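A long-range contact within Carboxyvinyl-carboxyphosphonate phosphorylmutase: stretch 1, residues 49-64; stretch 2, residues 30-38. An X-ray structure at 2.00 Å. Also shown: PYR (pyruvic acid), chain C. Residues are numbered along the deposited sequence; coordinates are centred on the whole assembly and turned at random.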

# COMPACT_ATOMS: atom_id res chain seq x y z
N GLY A 49 -0.27 -0.38 -19.79
CA GLY A 49 -1.07 0.13 -20.89
C GLY A 49 -2.56 0.26 -20.64
O GLY A 49 -3.35 0.37 -21.57
N PHE A 50 -2.95 0.24 -19.37
CA PHE A 50 -4.35 0.42 -19.02
C PHE A 50 -4.68 1.90 -18.92
O PHE A 50 -3.84 2.70 -18.52
CB PHE A 50 -4.67 -0.33 -17.74
CG PHE A 50 -4.47 -1.82 -17.85
CD1 PHE A 50 -5.43 -2.61 -18.45
CD2 PHE A 50 -3.32 -2.41 -17.36
CE1 PHE A 50 -5.25 -3.98 -18.55
CE2 PHE A 50 -3.14 -3.78 -17.47
CZ PHE A 50 -4.10 -4.56 -18.06
N LEU A 51 -5.91 2.26 -19.29
CA LEU A 51 -6.28 3.66 -19.48
C LEU A 51 -7.23 4.18 -18.41
O LEU A 51 -7.69 5.32 -18.48
CB LEU A 51 -6.92 3.83 -20.86
CG LEU A 51 -6.09 3.31 -22.03
CD1 LEU A 51 -6.83 3.52 -23.34
CD2 LEU A 51 -4.72 3.98 -22.06
N ALA A 52 -7.52 3.34 -17.44
CA ALA A 52 -8.39 3.71 -16.34
C ALA A 52 -8.06 2.78 -15.19
O ALA A 52 -7.55 1.69 -15.40
CB ALA A 52 -9.85 3.58 -16.74
N LEU A 53 -8.33 3.23 -13.97
CA LEU A 53 -7.98 2.44 -12.79
C LEU A 53 -9.17 2.32 -11.86
O LEU A 53 -10.09 3.12 -11.92
CB LEU A 53 -6.81 3.08 -12.04
CG LEU A 53 -5.47 3.14 -12.75
CD1 LEU A 53 -4.46 3.84 -11.87
CD2 LEU A 53 -4.99 1.74 -13.10
N TYR A 54 -9.13 1.30 -11.01
CA TYR A 54 -10.23 1.05 -10.09
C TYR A 54 -9.72 0.98 -8.65
O TYR A 54 -8.72 0.34 -8.37
CB TYR A 54 -10.91 -0.27 -10.46
CG TYR A 54 -12.16 -0.59 -9.67
CD1 TYR A 54 -13.33 0.14 -9.85
CD2 TYR A 54 -12.18 -1.63 -8.75
CE1 TYR A 54 -14.48 -0.16 -9.14
CE2 TYR A 54 -13.33 -1.94 -8.04
CZ TYR A 54 -14.48 -1.20 -8.24
OH TYR A 54 -15.62 -1.50 -7.53
N LEU A 55 -10.42 1.67 -7.76
CA LEU A 55 -10.13 1.55 -6.34
C LEU A 55 -11.28 0.82 -5.65
O LEU A 55 -12.36 1.37 -5.48
CB LEU A 55 -9.93 2.92 -5.71
CG LEU A 55 -9.51 2.90 -4.25
CD1 LEU A 55 -8.18 2.17 -4.09
CD2 LEU A 55 -9.42 4.32 -3.70
N SER A 56 -11.04 -0.44 -5.28
CA SER A 56 -12.07 -1.25 -4.65
C SER A 56 -11.97 -1.18 -3.13
O SER A 56 -10.87 -1.17 -2.58
CB SER A 56 -11.94 -2.71 -5.10
OG SER A 56 -11.56 -3.55 -4.03
N GLY A 57 -13.12 -1.15 -2.47
CA GLY A 57 -13.15 -1.13 -1.02
C GLY A 57 -12.47 -2.36 -0.46
O GLY A 57 -11.76 -2.31 0.54
N ALA A 58 -12.70 -3.48 -1.14
CA ALA A 58 -12.13 -4.76 -0.74
C ALA A 58 -10.62 -4.70 -0.67
O ALA A 58 -10.03 -4.97 0.38
CB ALA A 58 -12.57 -5.85 -1.71
N ALA A 59 -9.99 -4.32 -1.78
CA ALA A 59 -8.54 -4.26 -1.85
C ALA A 59 -7.98 -3.19 -0.92
O ALA A 59 -6.94 -3.40 -0.28
CB ALA A 59 -8.09 -4.01 -3.27
N TYR A 60 -8.67 -2.06 -0.85
CA TYR A 60 -8.21 -0.97 0.00
C TYR A 60 -8.14 -1.41 1.45
O TYR A 60 -7.09 -1.34 2.07
CB TYR A 60 -9.13 0.25 -0.10
CG TYR A 60 -8.71 1.36 0.82
CD1 TYR A 60 -7.46 1.94 0.70
CD2 TYR A 60 -9.55 1.82 1.83
CE1 TYR A 60 -7.05 2.96 1.55
CE2 TYR A 60 -9.16 2.84 2.68
CZ TYR A 60 -7.91 3.41 2.53
OH TYR A 60 -7.50 4.42 3.37
N THR A 61 -9.27 -1.87 1.96
CA THR A 61 -9.35 -2.29 3.35
C THR A 61 -8.34 -3.39 3.63
O THR A 61 -7.61 -3.33 4.61
CB THR A 61 -10.76 -2.78 3.70
OG1 THR A 61 -11.17 -3.77 2.75
CG2 THR A 61 -11.74 -1.62 3.65
N ALA A 62 -8.30 -4.39 2.75
CA ALA A 62 -7.37 -5.50 2.91
C ALA A 62 -5.93 -5.00 2.99
O ALA A 62 -5.14 -5.54 3.75
CB ALA A 62 -7.53 -6.49 1.77
N SER A 63 -5.60 -3.96 2.22
CA SER A 63 -4.28 -3.34 2.28
C SER A 63 -4.00 -2.83 3.69
O SER A 63 -2.92 -3.05 4.23
CB SER A 63 -4.18 -2.17 1.30
OG SER A 63 -4.41 -2.58 -0.03
N LYS A 64 -4.98 -2.16 4.27
CA LYS A 64 -4.85 -1.63 5.62
C LYS A 64 -4.99 -2.72 6.68
O LYS A 64 -4.93 -2.44 7.87
CB LYS A 64 -5.89 -0.54 5.86
CG LYS A 64 -5.80 0.63 4.90
CD LYS A 64 -6.68 1.77 5.36
CE LYS A 64 -6.11 2.46 6.59
NZ LYS A 64 -4.92 3.27 6.23
C PYR C . -15.05 -5.23 -4.98
O PYR C . -13.75 -5.26 -4.87
OXT PYR C . -15.66 -4.07 -5.08
CA PYR C . -15.77 -6.43 -4.98
O3 PYR C . -17.08 -6.42 -4.99
CB PYR C . -15.04 -7.74 -4.97
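Stretch 2 (30-38) ILQIPGAHD

Stretch 2 lies on stretch 1 as a strand, 31-34, followed by an extended piece that turns at His-37. The strand runs the same general way as strand 53-55, their N-to-C directions differing by 42° (signed crossing angle -42°) and their axes approaching to 4.8 Å. From Gly-35 onward the chain leaves the strand but stays extended through Ala-36, then bends at His-37, whose phi/psi is -77/-15, beside the helix 57-63. The CA atoms come together along the way: Phe-50 CA lies 6.8 Å from Gln-32 CA, Leu-53 CA 5.1 Å from Ile-33 CA, and Tyr-54 CA 4.2 Å from Gly-35 CA.

The backbone tie is a single bridge, in which Tyr-54 uses both of its backbone polar groups, N and O, to reach the neighbours of Gly-35. Tyr-54 N donates to Pro-34 O at 2.7 Å, and Ala-36 N donates to Tyr-54 O at 2.8 Å. CA-H...O contacts accompany them at the same spot, Gly-35 CA to Tyr-54 O at 3.1 Å and Leu-53 CA to Pro-34 O at 3.5 Å. Two residues upstream the pattern stops. Proline has no N-H to offer, so Ala-52 O meets Pro-34 CD at 3.1 Å instead of a donor and is buried without a partner, a cost this contact tolerates. Further back, where the backbones stand farther apart, one water spans the gap, donating to Gln-32 O and accepting from Leu-51 N, each at 2.8 Å from the water oxygen.

Apolar side chains pack alongside this tie. Pro-34 sets its ring over one face of Phe-50: Pro-34 CG is 3.3 Å from Phe-50 CG and 3.6 Å from the ring centroid, 24° off the normal, a CH-pi contact. Ala-52 points toward stretch 2, and its small side chain is met by two larger ones, with Ala-52 CB 4.1 Å from Leu-31 CD2 and 4.0 Å from Ile-33 CG1. Ile-33 also serves the next strand residues, placing Ile-33 CG2 3.7 Å from Tyr-54 CB and 3.4 Å from Leu-53 C. Two contacts are of carbon with oxygen instead: Gln-32 OE1 lies 3.8 Å from Phe-50 CE1, at the ring edge, and Leu-55 CD1 reaches Ala-36 O at 3.5 Å.

At the helix the chemistry changes. His-37 points toward stretch 1 with chi1 in p, and His-37 CB packs on Ala-59 CB at 3.9 Å, while His-37 CD2 comes within 3.2 Å of Ser-63 OG. That hydroxyl is already committed to its own helix, donating to Ala-59 O at 2.7 Å. Ser-56 sits at the N-cap position, right before the helix, its OG accepting from Ala-59 N at 2.8 Å and donating to the pyruvate atom PYR O at 2.9 Å. The strand bridge thus leads, within two residues, to a ligand-binding cap.

The rule to take away is economy: one bridge marks the register, and Pro-34 leaves Ala-52 O without a donor and also packs on Phe-50.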

# COMPACT_ATOMS: atom_id res chain seq x y z
N ILE A 30 -13.90 -2.59 -25.68
CA ILE A 30 -14.17 -2.70 -24.25
C ILE A 30 -13.04 -2.09 -23.42
O ILE A 30 -11.86 -2.20 -23.77
CB ILE A 30 -14.44 -4.17 -23.84
CG1 ILE A 30 -14.84 -4.26 -22.37
CG2 ILE A 30 -13.24 -5.05 -24.16
CD1 ILE A 30 -16.05 -5.13 -22.11
N LEU A 31 -13.41 -1.42 -22.33
CA LEU A 31 -12.43 -0.79 -21.46
C LEU A 31 -12.08 -1.70 -20.29
O LEU A 31 -12.95 -2.08 -19.51
CB LEU A 31 -12.98 0.53 -20.93
CG LEU A 31 -12.11 1.25 -19.90
CD1 LEU A 31 -10.81 1.73 -20.53
CD2 LEU A 31 -12.86 2.40 -19.26
N GLN A 32 -10.81 -2.06 -20.18
CA GLN A 32 -10.36 -2.83 -19.03
C GLN A 32 -9.91 -1.88 -17.93
O GLN A 32 -9.09 -0.99 -18.16
CB GLN A 32 -9.22 -3.78 -19.42
CG GLN A 32 -9.62 -4.88 -20.38
CD GLN A 32 -8.49 -5.86 -20.64
OE1 GLN A 32 -7.47 -5.50 -21.22
NE2 GLN A 32 -8.67 -7.10 -20.20
N ILE A 33 -10.46 -2.07 -16.74
CA ILE A 33 -10.17 -1.20 -15.61
C ILE A 33 -9.62 -2.00 -14.44
O ILE A 33 -10.38 -2.61 -13.68
CB ILE A 33 -11.43 -0.45 -15.15
CG1 ILE A 33 -12.09 0.27 -16.33
CG2 ILE A 33 -11.09 0.55 -14.06
CD1 ILE A 33 -13.29 1.09 -15.93
N PRO A 34 -8.30 -2.01 -14.28
CA PRO A 34 -7.63 -2.76 -13.22
C PRO A 34 -7.78 -2.09 -11.86
O PRO A 34 -7.75 -0.87 -11.77
CB PRO A 34 -6.15 -2.70 -13.62
CG PRO A 34 -6.12 -2.17 -15.00
CD PRO A 34 -7.33 -1.35 -15.17
N GLY A 35 -7.94 -2.90 -10.82
CA GLY A 35 -7.88 -2.38 -9.47
C GLY A 35 -6.45 -2.06 -9.08
O GLY A 35 -5.54 -2.85 -9.33
N ALA A 36 -6.25 -0.89 -8.49
CA ALA A 36 -4.95 -0.53 -7.95
C ALA A 36 -5.13 -0.08 -6.51
O ALA A 36 -5.66 1.00 -6.25
CB ALA A 36 -4.31 0.58 -8.77
N HIS A 37 -4.70 -0.91 -5.56
CA HIS A 37 -4.89 -0.61 -4.15
C HIS A 37 -3.90 0.43 -3.63
O HIS A 37 -4.10 0.99 -2.55
CB HIS A 37 -4.81 -1.88 -3.30
CG HIS A 37 -3.48 -2.57 -3.36
ND1 HIS A 37 -3.13 -3.42 -4.38
CD2 HIS A 37 -2.42 -2.53 -2.52
CE1 HIS A 37 -1.91 -3.88 -4.18
NE2 HIS A 37 -1.46 -3.35 -3.04
N ASP A 38 -2.84 0.69 -4.40
CA ASP A 38 -1.86 1.70 -4.02
C ASP A 38 -1.20 2.34 -5.24
O ASP A 38 -1.43 1.93 -6.38
CB ASP A 38 -0.81 1.12 -3.07
CG ASP A 38 0.19 0.20 -3.76
OD1 ASP A 38 -0.01 -0.17 -4.93
OD2 ASP A 38 1.19 -0.17 -3.10
O HOH W 1 -7.56 0.18 -20.14